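PDB 3KYA: putative phosphatase from Bacteroides thetaiotaomicron, which is of unconfirmed function but binds zinc ions in the crystal and joins an IPT/TIG domain to what is probably a six-bladed beta-propeller. Local coordinates for residues I329-F334 with G355-G360; M371-Q376 with V396-F401; S77-I82 with S96-Y101. One frame throughout, in Å; residues are numbered along the deposited sequence.

Interaction 1. Residues I329-F334 with G355-G360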
# COMPACT_ATOMS: atom_id res chain seq x y z
N ILE A 329 -22.40 -1.86 -13.62
CA ILE A 329 -22.27 -3.30 -13.80
C ILE A 329 -21.90 -3.72 -15.23
O ILE A 329 -20.97 -4.52 -15.43
CB ILE A 329 -23.61 -4.00 -13.43
CG1 ILE A 329 -23.96 -3.77 -11.95
CG2 ILE A 329 -23.57 -5.50 -13.73
CD1 ILE A 329 -25.45 -4.09 -11.63
N ASN A 330 -22.60 -3.17 -16.21
CA ASN A 330 -22.39 -3.57 -17.60
C ASN A 330 -21.28 -2.83 -18.35
O ASN A 330 -20.95 -3.22 -19.47
CB ASN A 330 -23.71 -3.50 -18.40
CG ASN A 330 -24.23 -2.07 -18.60
OD1 ASN A 330 -23.93 -1.15 -17.85
ND2 ASN A 330 -25.08 -1.91 -19.61
N ASN A 331 -20.68 -1.80 -17.75
CA ASN A 331 -19.62 -1.05 -18.42
C ASN A 331 -18.29 -0.93 -17.66
O ASN A 331 -17.39 -0.19 -18.07
CB ASN A 331 -20.18 0.29 -18.92
CG ASN A 331 -21.06 0.11 -20.15
OD1 ASN A 331 -20.59 -0.37 -21.20
ND2 ASN A 331 -22.32 0.51 -20.05
N HIS A 332 -18.19 -1.67 -16.56
CA HIS A 332 -16.94 -1.94 -15.85
C HIS A 332 -16.21 -0.79 -15.15
O HIS A 332 -14.99 -0.73 -15.15
CB HIS A 332 -16.01 -2.68 -16.84
CG HIS A 332 -16.74 -3.66 -17.70
ND1 HIS A 332 -17.36 -4.78 -17.18
CD2 HIS A 332 -17.00 -3.66 -19.03
CE1 HIS A 332 -17.97 -5.43 -18.16
NE2 HIS A 332 -17.77 -4.78 -19.29
N TYR A 333 -16.97 0.09 -14.50
CA TYR A 333 -16.39 1.17 -13.70
C TYR A 333 -17.36 1.69 -12.63
O TYR A 333 -18.54 1.37 -12.64
CB TYR A 333 -15.88 2.33 -14.59
CG TYR A 333 -16.96 3.17 -15.27
CD1 TYR A 333 -17.77 2.64 -16.27
CD2 TYR A 333 -17.15 4.51 -14.95
CE1 TYR A 333 -18.75 3.41 -16.90
CE2 TYR A 333 -18.13 5.28 -15.57
CZ TYR A 333 -18.92 4.73 -16.55
OH TYR A 333 -19.89 5.49 -17.17
N PHE A 334 -16.81 2.47 -11.69
CA PHE A 334 -17.57 3.19 -10.67
C PHE A 334 -17.42 4.70 -10.87
O PHE A 334 -16.32 5.20 -11.21
CB PHE A 334 -17.08 2.89 -9.22
CG PHE A 334 -17.49 1.55 -8.68
CD1 PHE A 334 -16.70 0.43 -8.90
CD2 PHE A 334 -18.62 1.42 -7.88
CE1 PHE A 334 -17.08 -0.82 -8.39
CE2 PHE A 334 -19.00 0.18 -7.38
CZ PHE A 334 -18.22 -0.93 -7.63
N GLY A 355 -12.11 1.49 -15.97
CA GLY A 355 -12.13 2.01 -17.33
C GLY A 355 -13.49 1.98 -17.99
O GLY A 355 -14.08 0.92 -18.17
N TYR A 356 -13.98 3.16 -18.33
CA TYR A 356 -15.23 3.38 -19.07
C TYR A 356 -15.34 2.42 -20.27
O TYR A 356 -14.60 2.56 -21.24
CB TYR A 356 -15.24 4.85 -19.54
CG TYR A 356 -16.33 5.27 -20.49
CD1 TYR A 356 -17.58 5.66 -20.03
CD2 TYR A 356 -16.10 5.36 -21.87
CE1 TYR A 356 -18.59 6.07 -20.90
CE2 TYR A 356 -17.09 5.77 -22.75
CZ TYR A 356 -18.33 6.12 -22.26
OH TYR A 356 -19.33 6.53 -23.12
N LYS A 357 -16.26 1.46 -20.19
CA LYS A 357 -16.50 0.48 -21.26
C LYS A 357 -15.28 -0.38 -21.61
O LYS A 357 -15.15 -0.87 -22.74
CB LYS A 357 -17.03 1.16 -22.54
CG LYS A 357 -18.20 2.09 -22.32
CD LYS A 357 -18.81 2.63 -23.62
CE LYS A 357 -19.50 1.52 -24.41
NZ LYS A 357 -20.32 2.03 -25.56
N GLN A 358 -14.38 -0.57 -20.65
CA GLN A 358 -13.17 -1.36 -20.86
C GLN A 358 -12.99 -2.40 -19.76
O GLN A 358 -12.42 -2.11 -18.72
CB GLN A 358 -11.95 -0.42 -20.90
CG GLN A 358 -12.07 0.67 -21.97
CD GLN A 358 -11.16 1.87 -21.72
OE1 GLN A 358 -9.93 1.72 -21.58
NE2 GLN A 358 -11.75 3.07 -21.71
N SER A 359 -13.49 -3.61 -20.00
CA SER A 359 -13.35 -4.70 -19.04
C SER A 359 -11.90 -5.16 -18.91
O SER A 359 -11.11 -5.07 -19.86
CB SER A 359 -14.21 -5.90 -19.44
OG SER A 359 -13.80 -6.45 -20.68
N GLY A 360 -11.54 -5.66 -17.73
CA GLY A 360 -10.21 -6.20 -17.49
C GLY A 360 -9.98 -6.54 -16.03
O GLY A 360 -10.92 -6.55 -15.23
O HOH W 1 -12.56 -1.49 -15.97

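Interaction 2. Residues M371-Q376 with V396-F401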
# COMPACT_ATOMS: atom_id res chain seq x y z
N MSE A 371 -11.65 -3.62 -14.06
CA MSE A 371 -12.54 -4.57 -13.40
C MSE A 371 -13.48 -5.16 -14.47
O MSE A 371 -13.44 -4.76 -15.64
CB MSE A 371 -13.30 -3.87 -12.28
CG MSE A 371 -14.08 -2.64 -12.73
SE MSE A 371 -14.73 -1.51 -11.29
CE MSE A 371 -13.09 -0.79 -10.56
N ASN A 372 -14.32 -6.12 -14.09
CA ASN A 372 -15.15 -6.79 -15.06
C ASN A 372 -16.47 -7.23 -14.42
O ASN A 372 -16.53 -8.26 -13.73
CB ASN A 372 -14.38 -7.97 -15.65
CG ASN A 372 -15.02 -8.53 -16.89
OD1 ASN A 372 -16.17 -8.25 -17.19
ND2 ASN A 372 -14.26 -9.35 -17.63
N ASN A 373 -17.52 -6.46 -14.69
CA ASN A 373 -18.86 -6.67 -14.11
C ASN A 373 -18.83 -6.47 -12.60
O ASN A 373 -19.05 -7.42 -11.82
CB ASN A 373 -19.48 -8.05 -14.44
CG ASN A 373 -20.03 -8.15 -15.86
OD1 ASN A 373 -21.24 -8.22 -16.05
ND2 ASN A 373 -19.15 -8.17 -16.84
N PRO A 374 -18.55 -5.23 -12.14
CA PRO A 374 -18.54 -4.95 -10.71
C PRO A 374 -19.97 -5.00 -10.15
O PRO A 374 -20.88 -4.37 -10.72
CB PRO A 374 -17.99 -3.52 -10.62
CG PRO A 374 -18.36 -2.90 -11.94
CD PRO A 374 -18.29 -4.01 -12.94
N CYS A 375 -20.15 -5.77 -9.08
CA CYS A 375 -21.47 -5.95 -8.48
C CYS A 375 -21.54 -5.33 -7.07
O CYS A 375 -21.04 -4.22 -6.87
CB CYS A 375 -21.90 -7.43 -8.56
SG CYS A 375 -22.17 -8.00 -10.29
N GLN A 376 -22.10 -6.03 -6.08
CA GLN A 376 -22.39 -5.40 -4.80
C GLN A 376 -21.15 -4.93 -4.05
O GLN A 376 -20.13 -5.60 -4.04
CB GLN A 376 -23.20 -6.35 -3.90
CG GLN A 376 -23.87 -5.63 -2.72
CD GLN A 376 -24.95 -6.48 -2.06
OE1 GLN A 376 -24.96 -7.69 -2.22
NE2 GLN A 376 -25.85 -5.82 -1.32
N VAL A 396 -17.58 -7.01 -4.97
CA VAL A 396 -17.36 -8.25 -5.68
C VAL A 396 -17.26 -7.92 -7.18
O VAL A 396 -18.16 -7.31 -7.74
CB VAL A 396 -18.41 -9.35 -5.33
CG1 VAL A 396 -18.09 -9.95 -3.95
CG2 VAL A 396 -19.90 -8.85 -5.44
N ASP A 397 -16.13 -8.31 -7.78
CA ASP A 397 -15.79 -8.06 -9.19
C ASP A 397 -16.12 -9.38 -9.87
O ASP A 397 -15.31 -10.29 -9.91
CB ASP A 397 -14.32 -7.70 -9.27
CG ASP A 397 -13.88 -7.21 -10.64
OD1 ASP A 397 -14.76 -6.94 -11.50
OD2 ASP A 397 -12.66 -7.08 -10.83
N ARG A 398 -17.33 -9.45 -10.41
CA ARG A 398 -17.92 -10.76 -10.78
C ARG A 398 -17.11 -11.65 -11.69
O ARG A 398 -16.86 -12.81 -11.33
CB ARG A 398 -19.36 -10.61 -11.33
CG ARG A 398 -20.08 -11.96 -11.43
CD ARG A 398 -21.57 -11.87 -11.80
NE ARG A 398 -21.76 -11.27 -13.11
CZ ARG A 398 -21.72 -11.91 -14.28
NH1 ARG A 398 -21.49 -13.21 -14.36
NH2 ARG A 398 -21.92 -11.21 -15.40
N LEU A 399 -16.68 -11.13 -12.84
CA LEU A 399 -15.98 -11.96 -13.81
C LEU A 399 -14.48 -12.08 -13.54
O LEU A 399 -13.76 -12.74 -14.30
CB LEU A 399 -16.27 -11.48 -15.25
CG LEU A 399 -17.70 -11.77 -15.72
CD1 LEU A 399 -17.96 -11.21 -17.13
CD2 LEU A 399 -18.03 -13.28 -15.68
N ASN A 400 -14.02 -11.45 -12.46
CA ASN A 400 -12.64 -11.63 -12.00
C ASN A 400 -12.57 -12.50 -10.74
O ASN A 400 -11.50 -12.67 -10.16
CB ASN A 400 -11.95 -10.29 -11.78
CG ASN A 400 -11.69 -9.56 -13.08
OD1 ASN A 400 -11.40 -10.20 -14.11
ND2 ASN A 400 -11.79 -8.24 -13.07
N PHE A 401 -13.71 -13.05 -10.31
CA PHE A 401 -13.77 -14.03 -9.23
C PHE A 401 -13.08 -13.60 -7.92
O PHE A 401 -12.39 -14.41 -7.28
CB PHE A 401 -13.13 -15.34 -9.72
CG PHE A 401 -13.41 -15.66 -11.19
CD1 PHE A 401 -14.71 -15.87 -11.65
CD2 PHE A 401 -12.36 -15.77 -12.09
CE1 PHE A 401 -14.95 -16.17 -12.99
CE2 PHE A 401 -12.59 -16.06 -13.44
CZ PHE A 401 -13.89 -16.27 -13.89
O HOH W 2 -11.36 -9.63 -16.79

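Interaction 3. Residues S77-I82 with S96-Y101. With EDO (1,2-ethanediol), chain E.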
# COMPACT_ATOMS: atom_id res chain seq x y z
N SER A 77 -1.31 -22.70 18.55
CA SER A 77 -0.63 -22.87 19.84
C SER A 77 0.81 -22.31 19.84
O SER A 77 1.34 -21.96 20.91
CB SER A 77 -0.64 -24.34 20.30
OG SER A 77 0.38 -25.09 19.65
N GLY A 78 1.43 -22.24 18.66
CA GLY A 78 2.80 -21.72 18.55
C GLY A 78 3.88 -22.64 19.07
O GLY A 78 5.05 -22.25 19.13
N GLU A 79 3.51 -23.86 19.46
CA GLU A 79 4.49 -24.83 19.95
C GLU A 79 5.40 -25.25 18.80
O GLU A 79 4.91 -25.61 17.73
CB GLU A 79 3.80 -26.04 20.57
CG GLU A 79 3.00 -25.71 21.82
CD GLU A 79 2.34 -26.92 22.44
OE1 GLU A 79 2.37 -28.00 21.80
OE2 GLU A 79 1.81 -26.80 23.56
N ILE A 80 6.71 -25.16 19.02
CA ILE A 80 7.70 -25.51 18.00
C ILE A 80 8.33 -26.85 18.34
O ILE A 80 8.93 -27.01 19.40
CB ILE A 80 8.79 -24.43 17.90
CG1 ILE A 80 8.16 -23.09 17.55
CG2 ILE A 80 9.82 -24.80 16.86
CD1 ILE A 80 9.09 -21.91 17.62
N GLU A 81 8.18 -27.82 17.43
CA GLU A 81 8.70 -29.16 17.64
C GLU A 81 9.56 -29.50 16.44
O GLU A 81 9.17 -29.23 15.30
CB GLU A 81 7.56 -30.16 17.83
CG GLU A 81 7.97 -31.60 18.12
CD GLU A 81 6.81 -32.58 18.00
OE1 GLU A 81 5.89 -32.56 18.86
OE2 GLU A 81 6.82 -33.41 17.07
N ILE A 82 10.75 -30.04 16.71
CA ILE A 82 11.70 -30.40 15.66
C ILE A 82 12.17 -31.82 15.88
O ILE A 82 12.41 -32.23 17.02
CB ILE A 82 12.92 -29.45 15.64
CG1 ILE A 82 12.50 -28.02 15.32
CG2 ILE A 82 13.95 -29.91 14.60
CD1 ILE A 82 13.66 -27.05 15.23
N SER A 96 10.91 -24.42 24.57
CA SER A 96 10.30 -24.16 25.88
C SER A 96 9.27 -23.02 25.83
O SER A 96 8.32 -23.04 26.62
CB SER A 96 11.38 -23.92 26.96
OG SER A 96 12.10 -22.72 26.73
N THR A 97 9.46 -22.07 24.92
CA THR A 97 8.52 -20.96 24.74
C THR A 97 7.77 -21.14 23.43
O THR A 97 8.25 -21.77 22.50
CB THR A 97 9.23 -19.59 24.73
OG1 THR A 97 10.19 -19.54 23.67
CG2 THR A 97 9.94 -19.35 26.06
N THR A 98 6.56 -20.59 23.37
CA THR A 98 5.73 -20.71 22.17
C THR A 98 5.84 -19.48 21.27
O THR A 98 6.03 -18.37 21.75
CB THR A 98 4.25 -20.93 22.53
OG1 THR A 98 3.79 -19.88 23.39
CG2 THR A 98 4.07 -22.25 23.24
N PHE A 99 5.74 -19.71 19.96
CA PHE A 99 5.68 -18.64 18.97
C PHE A 99 4.30 -17.99 19.11
O PHE A 99 3.33 -18.69 19.34
CB PHE A 99 5.85 -19.24 17.57
CG PHE A 99 5.72 -18.24 16.45
CD1 PHE A 99 6.77 -17.40 16.12
CD2 PHE A 99 4.58 -18.21 15.67
CE1 PHE A 99 6.67 -16.50 15.07
CE2 PHE A 99 4.47 -17.33 14.62
CZ PHE A 99 5.52 -16.46 14.32
N SER A 100 4.22 -16.67 18.98
CA SER A 100 2.93 -16.00 19.10
C SER A 100 2.30 -15.86 17.71
O SER A 100 2.67 -14.97 16.93
CB SER A 100 3.09 -14.65 19.79
OG SER A 100 1.81 -14.07 19.95
N TYR A 101 1.38 -16.78 17.41
CA TYR A 101 0.71 -16.85 16.12
C TYR A 101 -0.34 -15.75 15.97
O TYR A 101 -1.27 -15.66 16.79
CB TYR A 101 0.07 -18.23 15.93
CG TYR A 101 -0.65 -18.41 14.61
CD1 TYR A 101 0.07 -18.70 13.44
CD2 TYR A 101 -2.03 -18.28 14.53
CE1 TYR A 101 -0.58 -18.84 12.22
CE2 TYR A 101 -2.69 -18.43 13.29
CZ TYR A 101 -1.95 -18.71 12.15
OH TYR A 101 -2.59 -18.87 10.92
C1 EDO E . 8.41 -32.41 14.38
O1 EDO E . 8.74 -33.39 15.38
C2 EDO E . 8.19 -33.10 13.04
O2 EDO E . 7.03 -33.93 13.06
O HOH W 3 7.35 -24.23 21.70

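Interaction 1. Residues I329-F334 with G355-G360
Ser359 sets its CB over the centre of the His332 imidazole, 3.7 Å from the ring centroid and 12° off the normal, a CH-pi contact in which this CB comes nearest to His332 CD2. The same ring accepts a hydrogen bond at ND1 from the backbone N of Asn373. An alanine in place of His332 would probably leave Ser359 CB without the face it covers and the amide of Asn373 without its acceptor. Tyr333 CG lies between backbone N and carbonyl carbon (chi1 70°), and from there the side chain runs alongside that of Tyr356, pointing the same way. Tyr356 CA sits over the Tyr333 face, offset toward the rim, while the Tyr356 edge turns to that ring in an offset edge-to-face pair, planes 67° apart; CD1 of Tyr356 is 3.8 Å from CZ of Tyr333. Their hydroxyls are held by Trp311 (Tyr333) and Asp308 (Tyr356). In the type II turn Gly355-Gln358, the Lys357 backbone N-H bonds Asn331 O, N to O 2.9 Å, and Lys357 CG lies 3.6 Å from Asn331 OD1. Strand 333-340 departs beside 345-352, one of two outer strands of its four-stranded sheet; Phe334 packs edge-to-face with Phe393 and Phe395 of strand 391-397.

Interaction 2. Residues M371-Q376 with V396-F401
Cys375 and Val396 begin the backbone bonding, Cys375 N meeting Val396 O at 2.9 Å; Val396 N returns a bond to Gln376 O at 3.1 Å, so Cys375 and Gln376 both face Val396, as in a beta bulge. Pro374 and Asp397 form the non-hydrogen-bonded antiparallel pair. The short 3-10 turn 398-400 is tied down by Arg398 N to Asn373 O and Leu399 N to Asn372 O, both 3.0 Å. Among polar side chains Asp397 leads: chi1 (-171°) sets CG anti to the backbone N, and OD1 takes Asn372 N on its syn lone pair at 2.8 Å, 169° at the hydrogen. Asp397 OD2 is met by Asn400 ND2 at 2.7 Å, from above the carboxylate plane, and by Arg404 in a salt bridge. Arg398 NH2 bonds Asn373 OD1 weakly (3.1 Å), the amide and guanidinium planes 82° apart, while Asp445 holds Arg398 NH1 in a salt bridge. Water 2 joins Asn372 ND2 to Asn400 OD1. Apolar contact is Cys375 CB on Val396 CG2 at 4.0 Å; Leu399 CB packs against the Asn372 amide. Around the hairpin 374-381/391-397, Phe334 (strand 333-340) touches Met371 and Pro374, Leu449 N (strand 446-452) bonds Gln376 OE1, and Arg143 (strand 141-147) touches Cys375 and Gln376.

Interaction 3. Residues S77-I82 with S96-Y101
Gly78 and Phe99 meet in the IPT/TIG domain, an immunoglobulin-like unit of the E-set clan, where the chain entering strand 80-84 meets the chain that has left strand 91-94 on its way to the short last strand 100-101. That strand runs parallel to the first, 19-28, a pairing of first and last strands familiar from immunoglobulin-like folds; Ser100 shares backbone hydrogen bonding with Lys26. The contact is made mainly by backbone. Phe99 N donates to Gly78 O at 2.8 Å, with an angle of 160° at the hydrogen. In the reverse direction Gly78 CA sends a CA-H...O contact to Phe99 O, at 3.2 Å. Thr98 comes alongside, its CB 3.5 Å from Ser77 O. Phe99 holds CG anti to its backbone N (chi1 177°), and its side chain leads away from residues 77-82 to touch Leu34 and Val71, while Phe99 CB remains 4.2 Å from Ile80 CD1. Farther along, where the two backbones part, water 3 bridges them, accepting from Ile80 N at 2.9 Å and donating to Thr97 O at 2.7 Å. An ethanediol, probably from the crystallisation liquor, donates from O1 to Glu81 OE2 but takes no part between the segments. Tyr101, beyond the contact, hydrogen-bonds Glu474 near the end of the modelled chain. The chemistry turns on the missing side chain of Gly78: a CB there would lie only 1.8 Å from Phe99 O, and the residue's positive phi of 73° also suits glycine. Close approach of bare backbone thus gives one short hydrogen bond accompanied by a CA-H...O contact, with the water placed between this bond and the Ile80-Ala95 backbone pairing.

Along the chain interaction 3 comes first, then interaction 1, then interaction 2, each closing before the next opens. Interactions 1 and 2 are neighbours, their centres 10 Å apart, and they touch: the backbone of Gly360 pairs with that of Met371, and Gly360 O probably receives Asn400 ND2. They belong to successive four-stranded antiparallel sheets, 313-352 and 374-415, and with the His332-Asn373 bond they tie these consecutive sheets, two probable propeller blades, together across the loop from 355 to 371. Interaction 3 is independent of them and internal to the separate IPT/TIG domain, its centre 48 Å from that of interaction 1 and 40 Å from that of interaction 2.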